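Local coordinates for protein cellulase (Bacillus sp. BG-CS10, PDB 5E09) that probably hydrolyses internal beta-1,4-glucosidic bonds of cellulose, pairing a family 5 glycoside hydrolase barrel with a family 46 carbohydrate-binding module, at residues T444-V458 / P488-F502. Numbering follows the deposited sequence.
Sequences TSNFAIPAHFNGDSV and PVYDKGEIVITDAFF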
ATOM      1  N   THR A 444     -12.042  27.911  10.107  1.00 49.92           N
ATOM      2  CA  THR A 444     -11.363  27.066   9.125  1.00 53.78           C
ATOM      3  C   THR A 444     -10.549  25.927   9.747  1.00 59.64           C
ATOM      4  O   THR A 444     -10.256  24.928   9.086  1.00 63.29           O
ATOM      5  CB  THR A 444     -10.423  27.898   8.237  1.00 56.05           C
ATOM      6  OG1 THR A 444      -9.550  28.680   9.062  1.00 55.86           O
ATOM      7  CG2 THR A 444     -11.225  28.827   7.341  1.00 52.98           C
ATOM      8  N   SER A 445     -10.192  26.068  11.017  1.00 53.44           N
ATOM      9  CA  SER A 445      -9.359  25.068  11.667  1.00 59.26           C
ATOM     10  C   SER A 445     -10.177  24.041  12.454  1.00 52.34           C
ATOM     11  O   SER A 445      -9.628  23.062  12.956  1.00 57.81           O
ATOM     12  CB  SER A 445      -8.348  25.752  12.587  1.00 53.74           C
ATOM     13  OG  SER A 445      -9.010  26.523  13.572  1.00 56.83           O
ATOM     14  N   ASN A 446     -11.485  24.257  12.551  1.00 53.38           N
ATOM     15  CA  ASN A 446     -12.347  23.357  13.313  1.00 53.73           C
ATOM     16  C   ASN A 446     -13.706  23.137  12.646  1.00 68.66           C
ATOM     17  O   ASN A 446     -14.746  23.175  13.305  1.00 65.28           O
ATOM     18  CB  ASN A 446     -12.545  23.905  14.726  1.00 65.32           C
ATOM     19  CG  ASN A 446     -13.088  22.868  15.683  1.00 71.80           C
ATOM     20  OD1 ASN A 446     -12.837  21.674  15.525  1.00 75.73           O
ATOM     21  ND2 ASN A 446     -13.843  23.318  16.681  1.00 77.18           N
ATOM     22  N   PHE A 447     -13.699  22.897  11.339  1.00 59.67           N
ATOM     23  CA  PHE A 447     -14.945  22.838  10.589  1.00 47.48           C
ATOM     24  C   PHE A 447     -15.429  21.411  10.322  1.00 43.58           C
ATOM     25  O   PHE A 447     -14.711  20.581   9.761  1.00 46.74           O
ATOM     26  CB  PHE A 447     -14.805  23.591   9.266  1.00 39.49           C
ATOM     27  CG  PHE A 447     -16.119  23.892   8.611  1.00 50.23           C
ATOM     28  CD1 PHE A 447     -16.833  25.028   8.953  1.00 47.40           C
ATOM     29  CD2 PHE A 447     -16.651  23.026   7.666  1.00 38.42           C
ATOM     30  CE1 PHE A 447     -18.056  25.303   8.361  1.00 53.84           C
ATOM     31  CE2 PHE A 447     -17.867  23.293   7.068  1.00 47.61           C
ATOM     32  CZ  PHE A 447     -18.571  24.433   7.413  1.00 52.74           C
ATOM     33  N   ALA A 448     -16.662  21.143  10.727  1.00 36.42           N
ATOM     34  CA  ALA A 448     -17.294  19.864  10.453  1.00 51.73           C
ATOM     35  C   ALA A 448     -18.780  20.038  10.157  1.00 43.92           C
ATOM     36  O   ALA A 448     -19.504  20.679  10.914  1.00 47.93           O
ATOM     37  CB  ALA A 448     -17.094  18.910  11.623  1.00 44.33           C
ATOM     38  N   ILE A 449     -19.220  19.463   9.045  1.00 46.74           N
ATOM     39  CA  ILE A 449     -20.627  19.424   8.675  1.00 36.33           C
ATOM     40  C   ILE A 449     -21.343  18.284   9.376  1.00 35.92           C
ATOM     41  O   ILE A 449     -20.995  17.125   9.173  1.00 47.25           O
ATOM     42  CB  ILE A 449     -20.788  19.242   7.163  1.00 37.41           C
ATOM     43  CG1 ILE A 449     -19.980  20.305   6.416  1.00 45.03           C
ATOM     44  CG2 ILE A 449     -22.265  19.260   6.777  1.00 36.87           C
ATOM     45  CD1 ILE A 449     -19.702  19.961   4.969  1.00 43.12           C
ATOM     46  N   PRO A 450     -22.342  18.602  10.212  1.00 41.02           N
ATOM     47  CA  PRO A 450     -23.156  17.535  10.803  1.00 36.95           C
ATOM     48  C   PRO A 450     -23.796  16.696   9.705  1.00 40.14           C
ATOM     49  O   PRO A 450     -24.364  17.240   8.757  1.00 46.24           O
ATOM     50  CB  PRO A 450     -24.205  18.296  11.618  1.00 43.40           C
ATOM     51  CG  PRO A 450     -23.563  19.614  11.922  1.00 43.20           C
ATOM     52  CD  PRO A 450     -22.722  19.936  10.713  1.00 52.15           C
ATOM     53  N   ALA A 451     -23.682  15.381   9.820  1.00 38.69           N
ATOM     54  CA  ALA A 451     -24.079  14.499   8.734  1.00 38.88           C
ATOM     55  C   ALA A 451     -24.966  13.361   9.205  1.00 44.02           C
ATOM     56  O   ALA A 451     -24.685  12.711  10.211  1.00 52.49           O
ATOM     57  CB  ALA A 451     -22.848  13.940   8.043  1.00 41.68           C
ATOM     58  N   HIS A 452     -26.047  13.132   8.472  1.00 46.03           N
ATOM     59  CA  HIS A 452     -26.857  11.942   8.655  1.00 38.51           C
ATOM     60  C   HIS A 452     -26.538  11.001   7.507  1.00 37.52           C
ATOM     61  O   HIS A 452     -27.096  11.126   6.415  1.00 42.66           O
ATOM     62  CB  HIS A 452     -28.346  12.285   8.694  1.00 41.10           C
ATOM     63  CG  HIS A 452     -28.725  13.205   9.811  1.00 46.83           C
ATOM     64  ND1 HIS A 452     -28.801  12.790  11.125  1.00 57.73           N
ATOM     65  CD2 HIS A 452     -29.055  14.518   9.813  1.00 64.72           C
ATOM     66  CE1 HIS A 452     -29.158  13.809  11.886  1.00 57.59           C
ATOM     67  NE2 HIS A 452     -29.317  14.870  11.115  1.00 65.98           N
ATOM     68  N   PHE A 453     -25.615  10.076   7.751  1.00 40.17           N
ATOM     69  CA  PHE A 453     -25.114   9.198   6.703  1.00 32.78           C
ATOM     70  C   PHE A 453     -26.168   8.185   6.262  1.00 46.99           C
ATOM     71  O   PHE A 453     -26.170   7.743   5.105  1.00 38.58           O
ATOM     72  CB  PHE A 453     -23.844   8.476   7.172  1.00 45.43           C
ATOM     73  CG  PHE A 453     -22.655   9.391   7.341  1.00 50.84           C
ATOM     74  CD1 PHE A 453     -21.997   9.906   6.234  1.00 40.35           C
ATOM     75  CD2 PHE A 453     -22.197   9.732   8.602  1.00 44.73           C
ATOM     76  CE1 PHE A 453     -20.910  10.745   6.380  1.00 44.04           C
ATOM     77  CE2 PHE A 453     -21.107  10.573   8.759  1.00 41.21           C
ATOM     78  CZ  PHE A 453     -20.464  11.081   7.647  1.00 45.45           C
ATOM     79  N   ASN A 454     -27.054   7.825   7.187  1.00 32.34           N
ATOM     80  CA  ASN A 454     -28.177   6.944   6.883  1.00 40.00           C
ATOM     81  C   ASN A 454     -27.772   5.646   6.181  1.00 36.20           C
ATOM     82  O   ASN A 454     -28.377   5.259   5.183  1.00 43.02           O
ATOM     83  CB  ASN A 454     -29.201   7.696   6.028  1.00 34.58           C
ATOM     84  CG  ASN A 454     -29.851   8.834   6.781  1.00 40.74           C
ATOM     85  OD1 ASN A 454     -29.921   8.807   8.009  1.00 41.94           O
ATOM     86  ND2 ASN A 454     -30.336   9.841   6.054  1.00 40.69           N
ATOM     87  N   GLY A 455     -26.739   4.987   6.694  1.00 41.63           N
ATOM     88  CA  GLY A 455     -26.293   3.719   6.142  1.00 39.70           C
ATOM     89  C   GLY A 455     -25.466   3.832   4.872  1.00 41.02           C
ATOM     90  O   GLY A 455     -25.062   2.827   4.296  1.00 43.18           O
ATOM     91  N   ASP A 456     -25.202   5.056   4.433  1.00 44.92           N
ATOM     92  CA  ASP A 456     -24.443   5.263   3.204  1.00 40.46           C
ATOM     93  C   ASP A 456     -22.991   5.631   3.532  1.00 40.61           C
ATOM     94  O   ASP A 456     -22.667   5.905   4.685  1.00 49.59           O
ATOM     95  CB  ASP A 456     -25.103   6.349   2.356  1.00 37.73           C
ATOM     96  CG  ASP A 456     -24.928   6.117   0.873  1.00 45.37           C
ATOM     97  OD1 ASP A 456     -23.999   5.371   0.490  1.00 38.91           O
ATOM     98  OD2 ASP A 456     -25.716   6.692   0.093  1.00 40.66           O
ATOM     99  N   SER A 457     -22.115   5.628   2.531  1.00 35.77           N
ATOM    100  CA  SER A 457     -20.713   5.962   2.769  1.00 35.29           C
ATOM    101  C   SER A 457     -20.153   6.881   1.685  1.00 49.68           C
ATOM    102  O   SER A 457     -20.448   6.715   0.498  1.00 36.43           O
ATOM    103  CB  SER A 457     -19.860   4.687   2.880  1.00 35.30           C
ATOM    104  OG  SER A 457     -19.956   3.875   1.723  1.00 44.18           O
ATOM    105  N   VAL A 458     -19.354   7.860   2.111  1.00 37.14           N
ATOM    106  CA  VAL A 458     -18.787   8.847   1.201  1.00 27.94           C
ATOM    107  C   VAL A 458     -17.660   8.256   0.364  1.00 36.83           C
ATOM    108  O   VAL A 458     -16.673   7.743   0.893  1.00 33.79           O
ATOM    109  CB  VAL A 458     -18.248  10.075   1.960  1.00 33.75           C
ATOM    110  CG1 VAL A 458     -17.689  11.092   0.988  1.00 26.48           C
ATOM    111  CG2 VAL A 458     -19.346  10.697   2.806  1.00 43.92           C
ATOM    112  N   PRO A 488     -14.897  11.803   6.272  1.00 39.16           N
ATOM    113  CA  PRO A 488     -16.101  11.264   6.908  1.00 39.95           C
ATOM    114  C   PRO A 488     -15.770  10.652   8.266  1.00 50.94           C
ATOM    115  O   PRO A 488     -14.947   9.738   8.342  1.00 51.65           O
ATOM    116  CB  PRO A 488     -16.575  10.184   5.932  1.00 40.72           C
ATOM    117  CG  PRO A 488     -15.872  10.475   4.648  1.00 43.67           C
ATOM    118  CD  PRO A 488     -14.582  11.124   5.008  1.00 34.97           C
ATOM    119  N   VAL A 489     -16.388  11.173   9.319  1.00 35.36           N
ATOM    120  CA  VAL A 489     -16.285  10.607  10.657  1.00 45.30           C
ATOM    121  C   VAL A 489     -17.647  10.024  11.033  1.00 45.45           C
ATOM    122  O   VAL A 489     -18.554  10.752  11.479  1.00 44.36           O
ATOM    123  CB  VAL A 489     -15.848  11.662  11.704  1.00 54.80           C
ATOM    124  CG1 VAL A 489     -15.357  10.980  12.971  1.00 46.08           C
ATOM    125  CG2 VAL A 489     -14.771  12.576  11.132  1.00 38.38           C
ATOM    126  N   TYR A 490     -17.786   8.715  10.829  1.00 41.54           N
ATOM    127  CA  TYR A 490     -19.075   8.039  10.962  1.00 49.06           C
ATOM    128  C   TYR A 490     -19.505   7.909  12.417  1.00 46.44           C
ATOM    129  O   TYR A 490     -20.675   8.103  12.743  1.00 55.08           O
ATOM    130  CB  TYR A 490     -19.026   6.658  10.294  1.00 42.47           C
ATOM    131  CG  TYR A 490     -18.810   6.742   8.802  1.00 36.97           C
ATOM    132  CD1 TYR A 490     -19.844   7.114   7.957  1.00 38.82           C
ATOM    133  CD2 TYR A 490     -17.569   6.471   8.241  1.00 36.61           C
ATOM    134  CE1 TYR A 490     -19.656   7.211   6.594  1.00 42.61           C
ATOM    135  CE2 TYR A 490     -17.365   6.566   6.879  1.00 34.73           C
ATOM    136  CZ  TYR A 490     -18.415   6.935   6.059  1.00 51.31           C
ATOM    137  OH  TYR A 490     -18.227   7.033   4.698  1.00 42.56           O
ATOM    138  N   ASP A 491     -18.553   7.602  13.291  1.00 46.56           N
ATOM    139  CA  ASP A 491     -18.842   7.438  14.713  1.00 59.41           C
ATOM    140  C   ASP A 491     -19.183   8.767  15.400  1.00 59.12           C
ATOM    141  O   ASP A 491     -19.647   8.780  16.538  1.00 66.42           O
ATOM    142  CB  ASP A 491     -17.654   6.769  15.416  1.00 51.97           C
ATOM    143  CG  ASP A 491     -16.318   7.325  14.957  1.00 81.39           C
ATOM    144  OD1 ASP A 491     -15.973   7.138  13.766  1.00 76.52           O
ATOM    145  OD2 ASP A 491     -15.620   7.957  15.782  1.00 75.12           O
ATOM    146  N   LYS A 492     -18.960   9.883  14.714  1.00 47.76           N
ATOM    147  CA  LYS A 492     -19.318  11.180  15.273  1.00 48.67           C
ATOM    148  C   LYS A 492     -20.367  11.880  14.408  1.00 66.86           C
ATOM    149  O   LYS A 492     -20.736  13.028  14.671  1.00 55.01           O
ATOM    150  CB  LYS A 492     -18.075  12.060  15.438  1.00 47.86           C
ATOM    151  CG  LYS A 492     -17.102  11.541  16.494  1.00 58.32           C
ATOM    152  CD  LYS A 492     -16.267  12.655  17.109  1.00 61.04           C
ATOM    153  CE  LYS A 492     -15.332  13.282  16.092  1.00 70.64           C
ATOM    154  NZ  LYS A 492     -14.522  14.375  16.697  1.00 79.34           N
ATOM    155  N   GLY A 493     -20.849  11.173  13.388  1.00 46.57           N
ATOM    156  CA  GLY A 493     -21.867  11.694  12.494  1.00 40.97           C
ATOM    157  C   GLY A 493     -21.526  13.043  11.890  1.00 46.87           C
ATOM    158  O   GLY A 493     -22.326  13.980  11.968  1.00 46.67           O
ATOM    159  N   GLU A 494     -20.342  13.158  11.291  1.00 44.56           N
ATOM    160  CA  GLU A 494     -19.950  14.434  10.694  1.00 40.69           C
ATOM    161  C   GLU A 494     -18.962  14.260   9.549  1.00 38.30           C
ATOM    162  O   GLU A 494     -18.343  13.217   9.418  1.00 38.81           O
ATOM    163  CB  GLU A 494     -19.344  15.354  11.759  1.00 47.49           C
ATOM    164  CG  GLU A 494     -18.069  14.798  12.390  1.00 49.08           C
ATOM    165  CD  GLU A 494     -17.527  15.667  13.513  1.00 66.70           C
ATOM    166  OE1 GLU A 494     -18.247  16.581  13.977  1.00 57.64           O
ATOM    167  OE2 GLU A 494     -16.373  15.433  13.933  1.00 55.93           O
ATOM    168  N   ILE A 495     -18.836  15.285   8.716  1.00 35.85           N
ATOM    169  CA  ILE A 495     -17.786  15.332   7.710  1.00 36.51           C
ATOM    170  C   ILE A 495     -16.876  16.519   7.989  1.00 43.87           C
ATOM    171  O   ILE A 495     -17.301  17.669   7.919  1.00 41.53           O
ATOM    172  CB  ILE A 495     -18.342  15.449   6.278  1.00 32.11           C
ATOM    173  CG1 ILE A 495     -19.227  14.246   5.943  1.00 34.64           C
ATOM    174  CG2 ILE A 495     -17.197  15.548   5.284  1.00 37.00           C
ATOM    175  CD1 ILE A 495     -19.913  14.352   4.594  1.00 33.07           C
ATOM    176  N   VAL A 496     -15.622  16.236   8.315  1.00 43.41           N
ATOM    177  CA  VAL A 496     -14.649  17.282   8.601  1.00 47.61           C
ATOM    178  C   VAL A 496     -14.113  17.893   7.310  1.00 39.65           C
ATOM    179  O   VAL A 496     -13.794  17.172   6.369  1.00 38.36           O
ATOM    180  CB  VAL A 496     -13.465  16.732   9.433  1.00 50.21           C
ATOM    181  CG1 VAL A 496     -12.390  17.796   9.618  1.00 46.73           C
ATOM    182  CG2 VAL A 496     -13.954  16.216  10.777  1.00 45.66           C
ATOM    183  N   ILE A 497     -14.038  19.218   7.259  1.00 36.57           N
ATOM    184  CA  ILE A 497     -13.319  19.895   6.185  1.00 35.78           C
ATOM    185  C   ILE A 497     -12.044  20.499   6.777  1.00 47.54           C
ATOM    186  O   ILE A 497     -12.107  21.327   7.688  1.00 44.92           O
ATOM    187  CB  ILE A 497     -14.167  20.985   5.519  1.00 39.41           C
ATOM    188  CG1 ILE A 497     -15.547  20.437   5.148  1.00 37.11           C
ATOM    189  CG2 ILE A 497     -13.467  21.509   4.275  1.00 30.63           C
ATOM    190  CD1 ILE A 497     -15.512  19.402   4.027  1.00 42.58           C
ATOM    191  N   THR A 498     -10.893  20.073   6.262  1.00 42.38           N
ATOM    192  CA  THR A 498      -9.605  20.339   6.904  1.00 43.37           C
ATOM    193  C   THR A 498      -9.056  21.751   6.689  1.00 43.76           C
ATOM    194  O   THR A 498      -9.485  22.475   5.787  1.00 45.14           O
ATOM    195  CB  THR A 498      -8.536  19.345   6.420  1.00 33.46           C
ATOM    196  OG1 THR A 498      -8.322  19.517   5.015  1.00 34.81           O
ATOM    197  CG2 THR A 498      -8.971  17.919   6.695  1.00 35.70           C
ATOM    198  N   ASP A 499      -8.095  22.123   7.532  1.00 57.45           N
ATOM    199  CA  ASP A 499      -7.400  23.402   7.416  1.00 44.86           C
ATOM    200  C   ASP A 499      -6.635  23.439   6.096  1.00 41.59           C
ATOM    201  O   ASP A 499      -6.512  24.489   5.472  1.00 47.12           O
ATOM    202  CB  ASP A 499      -6.453  23.613   8.607  1.00 47.89           C
ATOM    203  CG  ASP A 499      -6.250  25.088   8.955  1.00 84.63           C
ATOM    204  OD1 ASP A 499      -7.139  25.917   8.652  1.00 80.39           O
ATOM    205  OD2 ASP A 499      -5.197  25.419   9.546  1.00 81.56           O
ATOM    206  N   ALA A 500      -6.141  22.283   5.664  1.00 47.66           N
ATOM    207  CA  ALA A 500      -5.418  22.189   4.398  1.00 37.29           C
ATOM    208  C   ALA A 500      -6.306  22.558   3.205  1.00 43.57           C
ATOM    209  O   ALA A 500      -5.847  23.198   2.258  1.00 49.68           O
ATOM    210  CB  ALA A 500      -4.839  20.790   4.219  1.00 33.54           C
ATOM    211  N   PHE A 501      -7.576  22.167   3.242  1.00 42.38           N
ATOM    212  CA  PHE A 501      -8.491  22.554   2.172  1.00 38.24           C
ATOM    213  C   PHE A 501      -8.709  24.063   2.172  1.00 41.80           C
ATOM    214  O   PHE A 501      -8.618  24.713   1.130  1.00 41.83           O
ATOM    215  CB  PHE A 501      -9.836  21.837   2.305  1.00 40.38           C
ATOM    216  CG  PHE A 501     -10.885  22.316   1.327  1.00 40.88           C
ATOM    217  CD1 PHE A 501     -10.923  21.823   0.030  1.00 34.35           C
ATOM    218  CD2 PHE A 501     -11.837  23.250   1.708  1.00 32.41           C
ATOM    219  CE1 PHE A 501     -11.884  22.253  -0.868  1.00 35.74           C
ATOM    220  CE2 PHE A 501     -12.806  23.685   0.813  1.00 43.50           C
ATOM    221  CZ  PHE A 501     -12.827  23.187  -0.479  1.00 30.95           C
ATOM    222  N   PHE A 502      -8.986  24.622   3.343  1.00 31.11           N
ATOM    223  CA  PHE A 502      -9.319  26.040   3.424  1.00 53.45           C
ATOM    224  C   PHE A 502      -8.128  26.962   3.150  1.00 46.65           C
ATOM    225  O   PHE A 502      -8.311  28.065   2.636  1.00 51.57           O
ATOM    226  CB  PHE A 502      -9.928  26.365   4.787  1.00 43.87           C
ATOM    227  CG  PHE A 502     -11.322  25.847   4.956  1.00 37.29           C
ATOM    228  CD1 PHE A 502     -12.333  26.258   4.102  1.00 40.84           C
ATOM    229  CD2 PHE A 502     -11.627  24.955   5.968  1.00 37.86           C
ATOM    230  CE1 PHE A 502     -13.624  25.780   4.254  1.00 38.61           C
ATOM    231  CE2 PHE A 502     -12.910  24.483   6.129  1.00 36.10           C
ATOM    232  CZ  PHE A 502     -13.911  24.896   5.272  1.00 36.12           C
TER
HETATM  233  O   HOH W   1     -11.081  22.366   9.799  1.00 44.05           O
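Two antiparallel strands of the C-terminal carbohydrate-binding domain, 447-452 and 494-497, pair here; Ile449 N to Ile495 O and Ile495 N to Ile449 O are both 2.9 Å hydrogen bonds. Ala451 N continues the ladder to Gly493 O, at the G1 bulge formed by Gly493 and Glu494 opposite Val489. At the other end one water bridges Thr444 O, Phe447 N and Ile497 O. Phe453, which opens the type I' turn ending at Asp456, is held between Tyr490, edge-on with CD1 3.5 Å above the centre of one face, and Ala451 CB, nearer the rim of the opposite face. Glu494 O lies in the ring plane, 3.5 Å from Phe453 CZ. CG anti to the carbonyl carbon (chi1 -64°) carries the Tyr490 ring across the Phe453 face, and its OH accepts a hydrogen bond from Val458 N (2.9 Å). Cutting Phe453 back to an alanine would probably leave the Tyr490 edge without the face it meets and open a gap beside Ile495 CG1. Near the water, Phe502 and Phe447 form an offset edge-to-face pair, the edge of Phe502 toward the face of Phe447. Strand 436-443 flanks 447-452 on its other side; Ile449 and Ile495 pack against Phe514 of strand 509-516, Phe447 and Phe502 against Leu526 of strand 521-529.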